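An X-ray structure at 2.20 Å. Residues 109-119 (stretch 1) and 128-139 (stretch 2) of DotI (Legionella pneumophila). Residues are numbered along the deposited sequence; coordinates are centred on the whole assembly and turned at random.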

# COMPACT_ATOMS: atom_id res chain seq x y z
N GLN A 109 2.25 13.64 -7.57
CA GLN A 109 2.11 12.58 -8.56
C GLN A 109 0.72 11.95 -8.51
O GLN A 109 0.23 11.60 -7.43
CB GLN A 109 3.14 11.48 -8.33
CG GLN A 109 4.58 11.88 -8.58
CD GLN A 109 5.54 10.72 -8.35
OE1 GLN A 109 5.22 9.76 -7.66
NE2 GLN A 109 6.73 10.81 -8.94
N ASN A 110 0.09 11.79 -9.67
CA ASN A 110 -1.11 10.99 -9.76
C ASN A 110 -0.73 9.54 -10.05
O ASN A 110 -0.22 9.23 -11.12
CB ASN A 110 -2.05 11.50 -10.86
CG ASN A 110 -2.61 12.87 -10.55
OD1 ASN A 110 -3.44 13.03 -9.66
ND2 ASN A 110 -2.16 13.88 -11.30
N ASN A 111 -0.96 8.67 -9.07
CA ASN A 111 -0.63 7.26 -9.23
C ASN A 111 -1.86 6.37 -9.13
O ASN A 111 -2.88 6.76 -8.57
CB ASN A 111 0.40 6.83 -8.18
CG ASN A 111 1.76 7.46 -8.41
OD1 ASN A 111 2.23 7.58 -9.54
ND2 ASN A 111 2.41 7.88 -7.33
N VAL A 112 -1.76 5.18 -9.70
CA VAL A 112 -2.77 4.16 -9.51
C VAL A 112 -2.16 2.98 -8.77
O VAL A 112 -1.15 2.42 -9.20
CB VAL A 112 -3.34 3.67 -10.85
CG1 VAL A 112 -4.54 2.77 -10.61
CG2 VAL A 112 -3.73 4.85 -11.71
N VAL A 113 -2.75 2.62 -7.64
CA VAL A 113 -2.28 1.48 -6.86
C VAL A 113 -3.14 0.25 -7.17
O VAL A 113 -4.37 0.32 -7.16
CB VAL A 113 -2.33 1.76 -5.35
CG1 VAL A 113 -1.86 0.55 -4.57
CG2 VAL A 113 -1.48 2.98 -5.01
N THR A 114 -2.48 -0.86 -7.47
CA THR A 114 -3.20 -2.11 -7.70
C THR A 114 -2.70 -3.16 -6.72
O THR A 114 -1.50 -3.43 -6.64
CB THR A 114 -3.04 -2.60 -9.14
OG1 THR A 114 -3.27 -1.51 -10.05
CG2 THR A 114 -4.03 -3.71 -9.44
N MSE A 115 -3.62 -3.74 -5.96
CA MSE A 115 -3.28 -4.68 -4.91
C MSE A 115 -3.97 -6.03 -5.11
O MSE A 115 -5.14 -6.09 -5.47
CB MSE A 115 -3.66 -4.12 -3.54
CG MSE A 115 -2.89 -2.87 -3.13
SE MSE A 115 -3.74 -1.92 -1.64
CE MSE A 115 -5.14 -0.99 -2.64
N LEU A 116 -3.22 -7.10 -4.89
CA LEU A 116 -3.83 -8.42 -4.77
C LEU A 116 -3.96 -8.72 -3.29
O LEU A 116 -2.97 -8.78 -2.56
CB LEU A 116 -2.98 -9.49 -5.47
CG LEU A 116 -3.49 -10.93 -5.34
CD1 LEU A 116 -4.87 -11.08 -5.96
CD2 LEU A 116 -2.51 -11.91 -5.96
N ILE A 117 -5.20 -8.90 -2.83
CA ILE A 117 -5.46 -9.16 -1.43
C ILE A 117 -5.99 -10.58 -1.24
O ILE A 117 -6.88 -11.02 -1.97
CB ILE A 117 -6.47 -8.14 -0.86
CG1 ILE A 117 -5.86 -6.74 -0.88
CG2 ILE A 117 -6.89 -8.53 0.56
CD1 ILE A 117 -6.79 -5.66 -0.37
N THR A 118 -5.42 -11.30 -0.28
CA THR A 118 -5.82 -12.68 -0.04
C THR A 118 -6.15 -12.96 1.42
O THR A 118 -5.56 -12.37 2.33
CB THR A 118 -4.72 -13.66 -0.50
OG1 THR A 118 -3.56 -13.50 0.33
CG2 THR A 118 -4.35 -13.41 -1.95
N ARG A 119 -7.10 -13.86 1.64
CA ARG A 119 -7.42 -14.31 2.98
C ARG A 119 -6.25 -15.11 3.55
O ARG A 119 -5.70 -15.97 2.87
CB ARG A 119 -8.67 -15.18 2.96
CG ARG A 119 -9.91 -14.48 2.46
CD ARG A 119 -10.97 -14.41 3.54
NE ARG A 119 -11.15 -15.70 4.20
CZ ARG A 119 -12.01 -15.91 5.19
NH1 ARG A 119 -12.76 -14.92 5.64
NH2 ARG A 119 -12.11 -17.12 5.73
N GLY A 128 -7.20 -11.05 9.08
CA GLY A 128 -7.64 -12.20 8.30
C GLY A 128 -7.33 -12.07 6.83
O GLY A 128 -7.52 -13.01 6.06
N ILE A 129 -6.84 -10.90 6.43
CA ILE A 129 -6.45 -10.67 5.05
C ILE A 129 -5.11 -9.94 5.01
O ILE A 129 -4.73 -9.27 5.97
CB ILE A 129 -7.49 -9.83 4.28
CG1 ILE A 129 -7.80 -8.54 5.05
CG2 ILE A 129 -8.76 -10.63 4.04
CD1 ILE A 129 -8.69 -7.58 4.30
N GLY A 130 -4.40 -10.08 3.89
CA GLY A 130 -3.14 -9.41 3.68
C GLY A 130 -2.85 -9.17 2.21
O GLY A 130 -3.41 -9.84 1.34
N ILE A 131 -1.98 -8.20 1.93
CA ILE A 131 -1.60 -7.89 0.56
C ILE A 131 -0.50 -8.81 0.07
O ILE A 131 0.55 -8.93 0.71
CB ILE A 131 -1.13 -6.43 0.44
CG1 ILE A 131 -2.28 -5.47 0.78
CG2 ILE A 131 -0.57 -6.15 -0.95
CD1 ILE A 131 -1.84 -4.03 0.97
N SER A 132 -0.74 -9.48 -1.06
CA SER A 132 0.25 -10.37 -1.67
C SER A 132 1.04 -9.67 -2.78
O SER A 132 2.17 -10.03 -3.07
CB SER A 132 -0.42 -11.63 -2.22
OG SER A 132 -0.76 -12.51 -1.16
N GLN A 133 0.43 -8.66 -3.39
CA GLN A 133 1.11 -7.89 -4.42
C GLN A 133 0.70 -6.43 -4.35
O GLN A 133 -0.48 -6.11 -4.23
CB GLN A 133 0.83 -8.45 -5.81
CG GLN A 133 1.66 -7.77 -6.90
CD GLN A 133 1.40 -8.34 -8.28
OE1 GLN A 133 0.25 -8.47 -8.71
NE2 GLN A 133 2.47 -8.69 -8.99
N PHE A 134 1.69 -5.55 -4.43
CA PHE A 134 1.48 -4.12 -4.34
C PHE A 134 2.12 -3.47 -5.57
O PHE A 134 3.34 -3.43 -5.69
CB PHE A 134 2.12 -3.58 -3.06
CG PHE A 134 1.66 -2.20 -2.69
CD1 PHE A 134 2.27 -1.08 -3.23
CD2 PHE A 134 0.64 -2.02 -1.77
CE1 PHE A 134 1.85 0.19 -2.88
CE2 PHE A 134 0.22 -0.75 -1.41
CZ PHE A 134 0.83 0.36 -1.96
N VAL A 135 1.30 -2.98 -6.49
CA VAL A 135 1.81 -2.40 -7.72
C VAL A 135 1.41 -0.94 -7.87
O VAL A 135 0.24 -0.59 -7.73
CB VAL A 135 1.35 -3.20 -8.95
CG1 VAL A 135 1.79 -2.50 -10.23
CG2 VAL A 135 1.91 -4.62 -8.89
N VAL A 136 2.39 -0.10 -8.16
CA VAL A 136 2.15 1.33 -8.36
C VAL A 136 2.45 1.72 -9.80
O VAL A 136 3.43 1.25 -10.39
CB VAL A 136 3.03 2.18 -7.41
CG1 VAL A 136 2.79 3.66 -7.67
CG2 VAL A 136 2.74 1.83 -5.96
N GLY A 137 1.61 2.57 -10.36
CA GLY A 137 1.81 3.07 -11.71
C GLY A 137 1.20 4.45 -11.86
O GLY A 137 0.50 4.92 -10.97
N PRO A 138 1.48 5.11 -12.99
CA PRO A 138 0.94 6.45 -13.26
C PRO A 138 -0.48 6.39 -13.80
O PRO A 138 -0.99 5.30 -14.08
CB PRO A 138 1.87 6.98 -14.34
CG PRO A 138 2.27 5.76 -15.09
CD PRO A 138 2.42 4.69 -14.05
N ALA A 139 -1.11 7.56 -13.93
CA ALA A 139 -2.43 7.69 -14.52
C ALA A 139 -3.29 6.44 -14.34
O ALA A 139 -4.31 6.28 -14.99
CB ALA A 139 -2.32 8.06 -16.00
O HOH W 1 0.46 10.08 -14.08
O HOH W 2 -1.29 -0.04 -10.40
O HOH W 3 -1.48 -6.12 -8.08

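Residues 109-119 form one continuous strand that runs antiparallel to residues 129-131 and 133-138. Together the two stretches bury 925 Å².

Backbone hydrogen bonds are the main link. V112 N donates to G137 O at 2.6 Å, and G137 N returns to V112 O at 3.0 Å. T114 N to V135 O (2.7 Å) and V135 N to T114 O (2.8 Å) form the next pair. Beyond it, L116 N donates to Q133 O at 3.0 Å, but L116 O accepts from S132 N at 2.8 Å. The extra residue is a beta bulge: the register shifts by one, and I117 then faces I131. The ladder resumes with T118 N to G130 O and G130 N to T118 O, both 3.0 Å. At the other end A139 N makes a weak bond to N110 O at 3.4 Å. CA-H...O contacts fill the gaps, as from M115 CA to Q133 O at 3.2 Å.

Apolar side chains line one face of the sheet. V113, M115, I117, I129, I131 and F134 are all buried there. V113 CG1 lies over the F134 ring, 3.8 Å from F134 CZ, a CH-pi contact. The selenium of M115, a selenomethionine, is 3.9 Å from I131 CD1, while M115 CG is 3.9 Å from F134 CD2. Branched I117 reaches both neighbours: CG1 is 4.1 Å from I131 CG1, and CG2 is 4.0 Å from I129 CB.

The face bearing T114, L116, T118 and Q133 is more mixed. T118 OG1 donates a weak hydrogen bond to S132 OG at 3.3 Å. L116 CB packs 4.0 Å from Q133 CB. Water 2 bridges V112 O, T114 OG1 and V135 O; water 3 joins T114 O, weakly, to Q133 OE1.

Glycine suits G128, whose backbone angles would jam a CB against the preceding carbonyl. At G137 a CB would be crowded by P138 CD.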